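Local coordinates for Non-structural protein 9 (PDB 5C94) that forms a homodimer and binds RNA, probably as an accessory subunit of the coronavirus RNA replicase, at residues A[9-14]-A[98-104]; A[54-58]-A[69-73]. Where two conformers were deposited one is given. Residues are numbered along the deposited sequence.

Contact 1 of 2, residues A[9-14]-A[98-104]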
loop_
_atom_site.group_PDB
_atom_site.type_symbol
_atom_site.label_atom_id
_atom_site.label_comp_id
_atom_site.label_asym_id
_atom_site.label_seq_id
_atom_site.Cartn_x
_atom_site.Cartn_y
_atom_site.Cartn_z
ATOM N N LEU A 9 -2.580 12.433 -7.053
ATOM C CA LEU A 9 -3.902 12.224 -6.468
ATOM C C LEU A 9 -3.836 11.132 -5.399
ATOM O O LEU A 9 -3.544 9.974 -5.703
ATOM C CB LEU A 9 -4.938 11.880 -7.532
ATOM C CG LEU A 9 -6.322 12.459 -7.292
ATOM C CD1 LEU A 9 -6.226 13.915 -6.826
ATOM C CD2 LEU A 9 -7.125 12.354 -8.581
ATOM N N MET A 10 -4.101 11.496 -4.144
ATOM C CA MET A 10 -3.922 10.528 -3.066
ATOM C C MET A 10 -5.181 9.722 -2.775
ATOM O O MET A 10 -6.270 10.269 -2.562
ATOM C CB MET A 10 -3.446 11.185 -1.766
ATOM C CG MET A 10 -3.146 10.130 -0.694
ATOM S SD MET A 10 -2.068 10.613 0.661
ATOM C CE MET A 10 -3.302 10.881 1.934
ATOM N N PRO A 11 -5.018 8.401 -2.779
ATOM C CA PRO A 11 -6.064 7.418 -2.489
ATOM C C PRO A 11 -6.307 7.267 -0.981
ATOM O O PRO A 11 -5.382 7.386 -0.175
ATOM C CB PRO A 11 -5.518 6.132 -3.110
ATOM C CG PRO A 11 -4.028 6.344 -3.204
ATOM C CD PRO A 11 -3.780 7.797 -3.306
ATOM N N HIS A 12 -7.556 7.012 -0.610
ATOM C CA HIS A 12 -7.930 6.974 0.795
ATOM C C HIS A 12 -8.604 5.669 1.189
ATOM O O HIS A 12 -9.668 5.307 0.660
ATOM C CB HIS A 12 -8.853 8.144 1.118
ATOM C CG HIS A 12 -8.253 9.479 0.808
ATOM N ND1 HIS A 12 -7.056 9.897 1.345
ATOM C CD2 HIS A 12 -8.681 10.481 0.003
ATOM C CE1 HIS A 12 -6.769 11.104 0.884
ATOM N NE2 HIS A 12 -7.740 11.479 0.073
ATOM N N GLY A 13 -7.973 4.966 2.123
ATOM C CA GLY A 13 -8.554 3.784 2.728
ATOM C C GLY A 13 -8.507 2.592 1.810
ATOM O O GLY A 13 -8.276 2.727 0.613
ATOM N N VAL A 14 -8.702 1.414 2.383
ATOM C CA VAL A 14 -8.865 0.203 1.600
ATOM C C VAL A 14 -10.088 -0.493 2.151
ATOM O O VAL A 14 -10.153 -0.791 3.334
ATOM C CB VAL A 14 -7.643 -0.742 1.677
ATOM C CG1 VAL A 14 -7.950 -2.064 0.987
ATOM C CG2 VAL A 14 -6.390 -0.085 1.085
ATOM N N ARG A 98 -3.274 1.979 -10.988
ATOM C CA ARG A 98 -2.123 2.812 -10.649
ATOM C C ARG A 98 -1.210 2.095 -9.649
ATOM O O ARG A 98 -1.686 1.335 -8.792
ATOM C CB ARG A 98 -2.581 4.145 -10.065
ATOM C CG ARG A 98 -3.234 5.078 -11.072
ATOM C CD ARG A 98 -2.998 6.543 -10.674
ATOM N NE ARG A 98 -3.828 6.984 -9.557
ATOM C CZ ARG A 98 -3.430 7.805 -8.584
ATOM N NH1 ARG A 98 -2.188 8.268 -8.548
ATOM N NH2 ARG A 98 -4.278 8.149 -7.625
ATOM N N SER A 99 0.093 2.351 -9.749
ATOM C CA SER A 99 1.087 1.681 -8.912
ATOM C C SER A 99 0.870 1.935 -7.421
ATOM O O SER A 99 1.035 1.034 -6.590
ATOM C CB SER A 99 2.493 2.130 -9.303
ATOM O OG SER A 99 2.836 1.666 -10.591
ATOM N N ILE A 100 0.502 3.168 -7.085
ATOM C CA ILE A 100 0.302 3.529 -5.698
ATOM C C ILE A 100 -0.930 2.794 -5.167
ATOM O O ILE A 100 -0.964 2.374 -4.010
ATOM C CB ILE A 100 0.183 5.071 -5.529
ATOM C CG1 ILE A 100 0.218 5.456 -4.056
ATOM C CG2 ILE A 100 -1.061 5.635 -6.202
ATOM C CD1 ILE A 100 0.302 6.971 -3.835
ATOM N N VAL A 101 -1.919 2.588 -6.031
ATOM C CA VAL A 101 -3.132 1.910 -5.615
ATOM C C VAL A 101 -2.869 0.414 -5.452
ATOM O O VAL A 101 -3.398 -0.214 -4.525
ATOM C CB VAL A 101 -4.288 2.167 -6.603
ATOM C CG1 VAL A 101 -5.497 1.346 -6.240
ATOM C CG2 VAL A 101 -4.660 3.650 -6.602
ATOM N N ARG A 102 -2.039 -0.155 -6.329
ATOM C CA ARG A 102 -1.602 -1.544 -6.153
ATOM C C ARG A 102 -0.896 -1.731 -4.812
ATOM O O ARG A 102 -1.127 -2.706 -4.102
ATOM C CB ARG A 102 -0.660 -1.981 -7.277
ATOM C CG ARG A 102 -1.301 -2.030 -8.652
ATOM C CD ARG A 102 -0.306 -2.438 -9.732
ATOM N NE ARG A 102 -0.879 -2.219 -11.055
ATOM C CZ ARG A 102 -1.286 -3.193 -11.864
ATOM N NH1 ARG A 102 -1.159 -4.462 -11.502
ATOM N NH2 ARG A 102 -1.806 -2.900 -13.046
ATOM N N GLY A 103 -0.016 -0.791 -4.481
ATOM C CA GLY A 103 0.724 -0.852 -3.238
ATOM C C GLY A 103 -0.205 -0.774 -2.043
ATOM O O GLY A 103 0.007 -1.474 -1.040
ATOM N N MET A 104 -1.239 0.053 -2.145
ATOM C CA MET A 104 -2.170 0.204 -1.043
ATOM C C MET A 104 -2.841 -1.110 -0.671
ATOM O O MET A 104 -2.988 -1.417 0.508
ATOM C CB MET A 104 -3.214 1.252 -1.379
ATOM C CG MET A 104 -2.664 2.649 -1.297
ATOM S SD MET A 104 -4.003 3.828 -1.255
ATOM C CE MET A 104 -5.125 3.007 -0.130
#
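In this nsp9 fold, a small antiparallel beta barrel with one C-terminal helix, residues 9-14, leading into strand 12-22, pack against the first turns of helix 99-109. P11 touches I100, V101 and M104 of the helix. Its CD lies 4.2 Å from I100 CD1 and its CB 4.4 Å from V101 CG2, both loose, whereas P11 CG to M104 SD is tight at 3.2 Å. M104, modelled here in one of two conformers, leaves the helix with chi1 m and chi2 t, then turns at chi3 (p, 42°) so that CE ends 3.2 Å from G13 O and 3.6 Å from V14 CG2. M104 also packs on L106 of the second subunit, so this layer runs into the dimer interface. R98, at the N-cap position, reaches back along an m, t, m side chain to the poorly ordered L9. The guanidinium meets that residue edge-on: R98 NH2 donates to L9 O at 2.8 Å, almost straight at 174°.

Contact 2 of 2, residues A[54-58]-A[69-73]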
loop_
_atom_site.group_PDB
_atom_site.type_symbol
_atom_site.label_atom_id
_atom_site.label_comp_id
_atom_site.label_asym_id
_atom_site.label_seq_id
_atom_site.Cartn_x
_atom_site.Cartn_y
_atom_site.Cartn_z
ATOM N N ASN A 54 -7.489 -19.251 -11.998
ATOM C CA ASN A 54 -7.696 -19.134 -13.437
ATOM C C ASN A 54 -8.544 -17.967 -13.883
ATOM O O ASN A 54 -8.957 -17.922 -15.045
ATOM C CB ASN A 54 -8.327 -20.409 -13.964
ATOM C CG ASN A 54 -7.515 -21.615 -13.624
ATOM O OD1 ASN A 54 -6.374 -21.736 -14.062
ATOM N ND2 ASN A 54 -8.086 -22.515 -12.834
ATOM N N LEU A 55 -8.808 -17.034 -12.975
ATOM C CA LEU A 55 -9.716 -15.937 -13.273
ATOM C C LEU A 55 -9.090 -14.945 -14.248
ATOM O O LEU A 55 -7.870 -14.736 -14.237
ATOM C CB LEU A 55 -10.128 -15.234 -11.989
ATOM C CG LEU A 55 -10.723 -16.169 -10.942
ATOM C CD1 LEU A 55 -11.053 -15.390 -9.697
ATOM C CD2 LEU A 55 -11.963 -16.873 -11.487
ATOM N N LYS A 56 -9.914 -14.362 -15.103
ATOM C CA LYS A 56 -9.466 -13.383 -16.069
ATOM C C LYS A 56 -10.246 -12.101 -16.094
ATOM O O LYS A 56 -9.800 -11.139 -16.619
ATOM C CB LYS A 56 -9.594 -13.908 -17.491
ATOM C CG LYS A 56 -8.653 -15.003 -17.937
ATOM C CD LYS A 56 -7.258 -14.815 -17.429
ATOM C CE LYS A 56 -6.227 -15.173 -18.458
ATOM N NZ LYS A 56 -5.576 -13.969 -19.031
ATOM N N VAL A 57 -11.436 -12.112 -15.547
ATOM C CA VAL A 57 -12.366 -10.978 -15.645
ATOM C C VAL A 57 -13.090 -10.837 -14.300
ATOM O O VAL A 57 -13.444 -11.837 -13.663
ATOM C CB VAL A 57 -13.410 -11.103 -16.811
ATOM C CG1 VAL A 57 -14.440 -9.980 -16.785
ATOM C CG2 VAL A 57 -12.724 -11.140 -18.165
ATOM N N ALA A 58 -13.308 -9.608 -13.851
ATOM C CA ALA A 58 -14.093 -9.400 -12.638
ATOM C C ALA A 58 -15.297 -8.541 -12.953
ATOM O O ALA A 58 -15.324 -7.828 -13.969
ATOM C CB ALA A 58 -13.262 -8.762 -11.545
ATOM N N TYR A 69 -17.563 -4.757 -16.253
ATOM C CA TYR A 69 -16.562 -5.813 -16.308
ATOM C C TYR A 69 -15.156 -5.219 -16.472
ATOM O O TYR A 69 -14.958 -4.226 -17.181
ATOM C CB TYR A 69 -16.907 -6.791 -17.439
ATOM C CG TYR A 69 -18.229 -7.504 -17.175
ATOM C CD1 TYR A 69 -19.454 -6.897 -17.492
ATOM C CD2 TYR A 69 -18.259 -8.760 -16.572
ATOM C CE1 TYR A 69 -20.667 -7.533 -17.226
ATOM C CE2 TYR A 69 -19.459 -9.401 -16.309
ATOM C CZ TYR A 69 -20.658 -8.787 -16.635
ATOM O OH TYR A 69 -21.845 -9.435 -16.358
ATOM N N VAL A 70 -14.194 -5.800 -15.761
ATOM C CA VAL A 70 -12.795 -5.378 -15.854
ATOM C C VAL A 70 -11.868 -6.585 -16.062
ATOM O O VAL A 70 -12.119 -7.688 -15.554
ATOM C CB VAL A 70 -12.330 -4.603 -14.589
ATOM C CG1 VAL A 70 -13.166 -3.357 -14.390
ATOM C CG2 VAL A 70 -12.406 -5.484 -13.353
ATOM N N ASP A 71 -10.810 -6.363 -16.835
ATOM C CA ASP A 71 -9.773 -7.363 -17.058
ATOM C C ASP A 71 -8.843 -7.468 -15.847
ATOM O O ASP A 71 -8.647 -6.500 -15.105
ATOM C CB ASP A 71 -8.973 -7.013 -18.321
ATOM C CG ASP A 71 -9.788 -7.191 -19.606
ATOM O OD1 ASP A 71 -10.727 -8.023 -19.639
ATOM O OD2 ASP A 71 -9.505 -6.469 -20.583
ATOM N N LEU A 72 -8.260 -8.645 -15.667
ATOM C CA LEU A 72 -7.336 -8.893 -14.568
ATOM C C LEU A 72 -5.911 -9.141 -15.083
ATOM O O LEU A 72 -5.724 -9.823 -16.088
ATOM C CB LEU A 72 -7.820 -10.097 -13.748
ATOM C CG LEU A 72 -9.241 -10.005 -13.200
ATOM C CD1 LEU A 72 -9.630 -11.292 -12.487
ATOM C CD2 LEU A 72 -9.346 -8.808 -12.259
ATOM N N ASP A 73 -4.912 -8.590 -14.396
ATOM C CA ASP A 73 -3.530 -9.009 -14.602
ATOM C C ASP A 73 -3.363 -10.459 -14.131
ATOM O O ASP A 73 -4.237 -11.005 -13.452
ATOM C CB ASP A 73 -2.571 -8.092 -13.849
ATOM C CG ASP A 73 -2.484 -6.696 -14.456
ATOM O OD1 ASP A 73 -2.870 -6.508 -15.630
ATOM O OD2 ASP A 73 -2.004 -5.782 -13.752
HETATM O O HOH W 1 -5.697 -12.971 -14.761
#
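A classic beta bulge marks the entry to this hairpin: two residues, K56 and V57, stand opposite the single G22 on the neighbouring strand 12-22. On its other side strand 57-61 pairs antiparallel with strand 67-71, an outermost strand of the chain's own sheet. A58 and V70 form a hydrogen-bonded pair with two good bonds, A58 N to V70 O at 2.8 Å and V70 N to A58 O at 2.9 Å. V57 and D71 follow as a non-hydrogen-bonded pair, and V57 CA makes a CA-H...O contact of 3.3 Å to V70 O. Beyond them the ladder holds on through a more bent bond, L72 N to K56 O at 3.1 Å and 142°. The two faces differ. A58 CB meets V70 CG2 at 3.8 Å and L72 CD2 at 4.0 Å, and L72 CD1 reaches L55 CB at 4.0 Å; L55, A58 and L72 all pack on I48 of strand 42-50, a buried cluster consistent with the barrel interior. On the V57 side, V57 CG1 touches the edge of the exposed Y69 ring, 4.0 Å from CD2. Where the two segments splay apart, a water sits between them, 2.8 Å from both L55 O and D73 O.

Overall arrangement
The two contacts lie on opposite sides of the chain's centre, their own centres about 19 Å apart. Along the sequence, 9-14 comes first, then both halves of the 57-61/67-71 hairpin, and 98-104 last, so contact 1 brings together regions near the two ends of the chain while contact 2 joins near neighbours. Both reach one antiparallel sheet, through the neighbouring strands 12-22 and 57-61. A salt bridge joins them directly: R102 NH1, on the helix of contact 1, is 2.7 Å from D73 OD2 of contact 2. The helix, whose M104 and S99 pack on the second subunit, is thereby linked to the segment 69-73 as well as to the segment 9-14.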